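Local coordinates for peptidoglycan synthetase penicillin-binding protein 3 (Bifidobacterium adolescentis, PDB 4YE5) that probably binds penicillin and acts as a membrane-bound transpeptidase that cross-links peptidoglycan during cell-wall synthesis, at residues A89-M101 against V127-V140. Numbering follows the deposited sequence.
Sequences AAVARLLAPVLGM and VKRKISKLNLGGIV
Leu-95 O receives two backbone N-H groups, from Leu-99 N at 3.0 Å and more weakly from Val-98 N, at the kink around Pro-97. Helix segment 89-99, which carries this kink, runs nearly antiparallel (157°) to helix segment 127-132, in what is probably the penicillin-binding-protein dimerisation domain, about 44 Å between the contact's centre and the chain's centre. The two segment axes come within 10.0 Å at their closest approach, and aliphatic side chains fill the interface. Ile-131 CD1 reaches three residues of helix 89-99: its second torsion (chi2 -80°) bends it toward that helix, where it lies 3.5 Å from Leu-95 CD2 and also touches Val-98 CG1 and Leu-99 CD2. The two methyls of Val-98 divide the work. CG1, opposite the backbone N (chi1 -176°), touches Ile-131 and Lys-130 CB, while CG2 rests on both methyls of Leu-134. A type I turn from Ser-132 to Asn-135 brings in Leu-134, whose CB points toward helix 89-99, and Asn-135 ND2 bonds to the O of Cys-75, the disulfide partner of Cys-67. Leu-136 then splits its methyls, CD2 lying 3.9 Å from Leu-94 CD1 and CD1 facing Leu-95 CG. Lastly, Leu-95 CD1 meets Val-140 CG2 tip to tip at 3.9 Å.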
loop_
_atom_site.group_PDB
_atom_site.type_symbol
_atom_site.label_atom_id
_atom_site.label_comp_id
_atom_site.label_asym_id
_atom_site.label_seq_id
_atom_site.Cartn_x
_atom_site.Cartn_y
_atom_site.Cartn_z
ATOM N N ALA A 89 38.564 28.383 22.721
ATOM C CA ALA A 89 39.512 28.913 21.760
ATOM C C ALA A 89 40.199 27.761 21.026
ATOM O O ALA A 89 40.336 27.803 19.811
ATOM C CB ALA A 89 40.523 29.819 22.443
ATOM N N ALA A 90 40.608 26.724 21.755
ATOM C CA ALA A 90 41.276 25.583 21.120
ATOM C C ALA A 90 40.338 24.795 20.199
ATOM O O ALA A 90 40.712 24.438 19.074
ATOM C CB ALA A 90 41.894 24.657 22.183
ATOM N N VAL A 91 39.119 24.531 20.666
ATOM C CA VAL A 91 38.153 23.815 19.852
ATOM C C VAL A 91 37.851 24.609 18.587
ATOM O O VAL A 91 37.760 24.038 17.488
ATOM C CB VAL A 91 36.819 23.528 20.604
ATOM C CG1 VAL A 91 35.826 22.767 19.686
ATOM C CG2 VAL A 91 37.075 22.742 21.893
ATOM N N ALA A 92 37.704 25.924 18.736
ATOM C CA ALA A 92 37.358 26.777 17.598
ATOM C C ALA A 92 38.454 26.750 16.529
ATOM O O ALA A 92 38.162 26.654 15.344
ATOM C CB ALA A 92 37.064 28.233 18.053
ATOM N N ARG A 93 39.711 26.818 16.962
ATOM C CA ARG A 93 40.852 26.793 16.040
ATOM C C ARG A 93 40.933 25.495 15.256
ATOM O O ARG A 93 41.266 25.485 14.068
ATOM C CB ARG A 93 42.161 26.982 16.801
ATOM C CG ARG A 93 42.638 28.394 16.815
ATOM C CD ARG A 93 43.905 28.546 17.618
ATOM N NE ARG A 93 44.174 29.959 17.854
ATOM C CZ ARG A 93 45.237 30.424 18.496
ATOM N NH1 ARG A 93 46.161 29.593 18.987
ATOM N NH2 ARG A 93 45.375 31.723 18.642
ATOM N N LEU A 94 40.659 24.389 15.935
ATOM C CA LEU A 94 40.668 23.088 15.282
ATOM C C LEU A 94 39.537 22.994 14.265
ATOM O O LEU A 94 39.710 22.475 13.161
ATOM C CB LEU A 94 40.572 21.968 16.331
ATOM C CG LEU A 94 41.824 21.739 17.179
ATOM C CD1 LEU A 94 41.514 20.917 18.430
ATOM C CD2 LEU A 94 42.929 21.057 16.344
ATOM N N LEU A 95 38.378 23.520 14.631
ATOM C CA LEU A 95 37.171 23.362 13.822
ATOM C C LEU A 95 37.123 24.303 12.635
ATOM O O LEU A 95 36.570 23.954 11.589
ATOM C CB LEU A 95 35.925 23.658 14.654
ATOM C CG LEU A 95 35.322 22.573 15.517
ATOM C CD1 LEU A 95 34.124 23.156 16.273
ATOM C CD2 LEU A 95 34.907 21.437 14.617
ATOM N N ALA A 96 37.640 25.511 12.828
ATOM C CA ALA A 96 37.467 26.593 11.847
ATOM C C ALA A 96 37.780 26.222 10.385
ATOM O O ALA A 96 36.932 26.425 9.508
ATOM C CB ALA A 96 38.229 27.862 12.290
ATOM N N PRO A 97 38.974 25.656 10.113
ATOM C CA PRO A 97 39.259 25.307 8.711
ATOM C C PRO A 97 38.402 24.175 8.165
ATOM O O PRO A 97 38.189 24.087 6.953
ATOM C CB PRO A 97 40.728 24.866 8.747
ATOM C CG PRO A 97 40.985 24.487 10.157
ATOM C CD PRO A 97 40.140 25.404 10.984
ATOM N N VAL A 98 37.920 23.299 9.038
ATOM C CA VAL A 98 37.109 22.190 8.562
ATOM C C VAL A 98 35.715 22.661 8.187
ATOM O O VAL A 98 35.155 22.235 7.178
ATOM C CB VAL A 98 37.032 21.052 9.618
ATOM C CG1 VAL A 98 36.278 19.875 9.056
ATOM C CG2 VAL A 98 38.449 20.633 10.046
ATOM N N LEU A 99 35.153 23.548 8.999
ATOM C CA LEU A 99 33.799 24.051 8.759
ATOM C C LEU A 99 33.779 25.266 7.815
ATOM O O LEU A 99 32.711 25.720 7.404
ATOM C CB LEU A 99 33.113 24.403 10.086
ATOM C CG LEU A 99 32.781 23.240 11.035
ATOM C CD1 LEU A 99 32.326 23.767 12.387
ATOM C CD2 LEU A 99 31.720 22.306 10.448
ATOM N N GLY A 100 34.958 25.771 7.466
ATOM C CA GLY A 100 35.065 26.980 6.663
ATOM C C GLY A 100 34.432 28.155 7.376
ATOM O O GLY A 100 33.692 28.931 6.784
HETATM N N MSE A 101 34.707 28.274 8.668
HETATM C CA MSE A 101 34.107 29.332 9.466
HETATM C C MSE A 101 35.183 30.103 10.199
HETATM O O MSE A 101 36.338 29.663 10.286
HETATM C CB MSE A 101 33.107 28.749 10.470
HETATM C CG MSE A 101 31.828 28.204 9.826
HETATM SE SE MSE A 101 30.601 27.422 11.141
HETATM C CE MSE A 101 30.202 29.034 12.160
ATOM N N VAL A 127 32.511 16.256 5.285
ATOM C CA VAL A 127 32.900 17.184 6.339
ATOM C C VAL A 127 32.726 16.514 7.712
ATOM O O VAL A 127 33.607 16.616 8.568
ATOM C CB VAL A 127 32.102 18.501 6.260
ATOM C CG1 VAL A 127 32.386 19.373 7.480
ATOM C CG2 VAL A 127 32.457 19.269 4.955
ATOM N N LYS A 128 31.597 15.824 7.905
ATOM C CA LYS A 128 31.348 15.063 9.137
ATOM C C LYS A 128 32.512 14.114 9.445
ATOM O O LYS A 128 32.992 14.054 10.573
ATOM C CB LYS A 128 30.040 14.253 9.052
ATOM C CG LYS A 128 30.006 13.097 10.089
ATOM C CD LYS A 128 28.920 12.094 9.812
ATOM C CE LYS A 128 29.139 10.796 10.577
ATOM N NZ LYS A 128 30.068 9.889 9.843
ATOM N N ARG A 129 32.980 13.391 8.432
ATOM C CA ARG A 129 34.149 12.526 8.607
ATOM C C ARG A 129 35.409 13.303 8.982
ATOM O O ARG A 129 36.178 12.879 9.853
ATOM C CB ARG A 129 34.385 11.662 7.362
ATOM C CG ARG A 129 33.328 10.576 7.171
ATOM C CD ARG A 129 33.679 9.633 6.020
ATOM N NE ARG A 129 33.517 10.290 4.724
ATOM C CZ ARG A 129 32.392 10.265 4.013
ATOM N NH1 ARG A 129 31.332 9.611 4.470
ATOM N NH2 ARG A 129 32.324 10.898 2.849
ATOM N N LYS A 130 35.630 14.444 8.344
ATOM C CA LYS A 130 36.793 15.248 8.704
ATOM C C LYS A 130 36.740 15.721 10.161
ATOM O O LYS A 130 37.775 15.803 10.834
ATOM C CB LYS A 130 36.953 16.456 7.773
ATOM C CG LYS A 130 37.282 16.094 6.332
ATOM C CD LYS A 130 37.345 17.335 5.448
ATOM C CE LYS A 130 37.785 16.978 4.038
ATOM N NZ LYS A 130 39.119 16.304 4.042
ATOM N N ILE A 131 35.544 16.058 10.638
ATOM C CA ILE A 131 35.403 16.522 12.023
ATOM C C ILE A 131 35.795 15.386 12.967
ATOM O O ILE A 131 36.435 15.611 13.999
ATOM C CB ILE A 131 33.946 16.981 12.337
ATOM C CG1 ILE A 131 33.508 18.127 11.420
ATOM C CG2 ILE A 131 33.783 17.362 13.814
ATOM C CD1 ILE A 131 34.014 19.488 11.836
ATOM N N SER A 132 35.412 14.161 12.621
ATOM C CA SER A 132 35.715 13.010 13.476
ATOM C C SER A 132 37.209 12.840 13.669
ATOM O O SER A 132 37.666 12.389 14.722
ATOM C CB SER A 132 35.106 11.729 12.907
ATOM O OG SER A 132 33.702 11.771 13.036
ATOM N N LYS A 133 37.978 13.245 12.664
ATOM C CA LYS A 133 39.429 13.107 12.746
ATOM C C LYS A 133 40.087 14.172 13.628
ATOM O O LYS A 133 41.272 14.087 13.920
ATOM C CB LYS A 133 40.058 13.088 11.344
ATOM C CG LYS A 133 39.583 11.916 10.488
ATOM C CD LYS A 133 40.459 11.714 9.263
ATOM C CE LYS A 133 41.085 10.321 9.247
ATOM N NZ LYS A 133 42.142 10.157 10.294
ATOM N N LEU A 134 39.327 15.175 14.061
ATOM C CA LEU A 134 39.912 16.225 14.898
ATOM C C LEU A 134 40.119 15.787 16.347
ATOM O O LEU A 134 40.670 16.550 17.149
ATOM C CB LEU A 134 39.053 17.496 14.857
ATOM C CG LEU A 134 38.889 18.173 13.488
ATOM C CD1 LEU A 134 37.813 19.243 13.545
ATOM C CD2 LEU A 134 40.226 18.754 12.988
ATOM N N ASN A 135 39.681 14.571 16.685
ATOM C CA ASN A 135 39.834 14.029 18.049
ATOM C C ASN A 135 39.158 14.915 19.113
ATOM O O ASN A 135 39.727 15.172 20.186
ATOM C CB ASN A 135 41.314 13.816 18.417
ATOM C CG ASN A 135 41.972 12.708 17.604
ATOM O OD1 ASN A 135 41.315 11.753 17.183
ATOM N ND2 ASN A 135 43.280 12.834 17.377
ATOM N N LEU A 136 37.955 15.370 18.775
ATOM C CA LEU A 136 37.078 16.156 19.645
ATOM C C LEU A 136 35.772 15.410 19.948
ATOM O O LEU A 136 34.709 16.040 20.022
ATOM C CB LEU A 136 36.658 17.448 18.924
ATOM C CG LEU A 136 37.712 18.476 18.513
ATOM C CD1 LEU A 136 37.095 19.447 17.501
ATOM C CD2 LEU A 136 38.285 19.195 19.741
ATOM N N GLY A 137 35.805 14.086 20.084
ATOM C CA GLY A 137 34.551 13.357 20.295
ATOM C C GLY A 137 34.025 13.656 21.682
ATOM O O GLY A 137 34.796 13.821 22.619
ATOM N N GLY A 138 32.713 13.734 21.820
ATOM C CA GLY A 138 32.129 14.218 23.048
ATOM C C GLY A 138 31.838 15.700 22.904
ATOM O O GLY A 138 30.728 16.142 23.166
ATOM N N ILE A 139 32.826 16.470 22.458
ATOM C CA ILE A 139 32.681 17.931 22.441
ATOM C C ILE A 139 31.902 18.406 21.227
ATOM O O ILE A 139 31.046 19.281 21.323
ATOM C CB ILE A 139 34.044 18.625 22.491
ATOM C CG1 ILE A 139 34.807 18.129 23.722
ATOM C CG2 ILE A 139 33.875 20.165 22.487
ATOM C CD1 ILE A 139 36.220 18.575 23.769
ATOM N N VAL A 140 32.207 17.821 20.082
ATOM C CA VAL A 140 31.507 18.151 18.853
ATOM C C VAL A 140 30.925 16.848 18.294
ATOM O O VAL A 140 31.586 15.810 18.313
ATOM C CB VAL A 140 32.473 18.780 17.834
ATOM C CG1 VAL A 140 31.753 19.111 16.555
ATOM C CG2 VAL A 140 33.125 20.027 18.420
#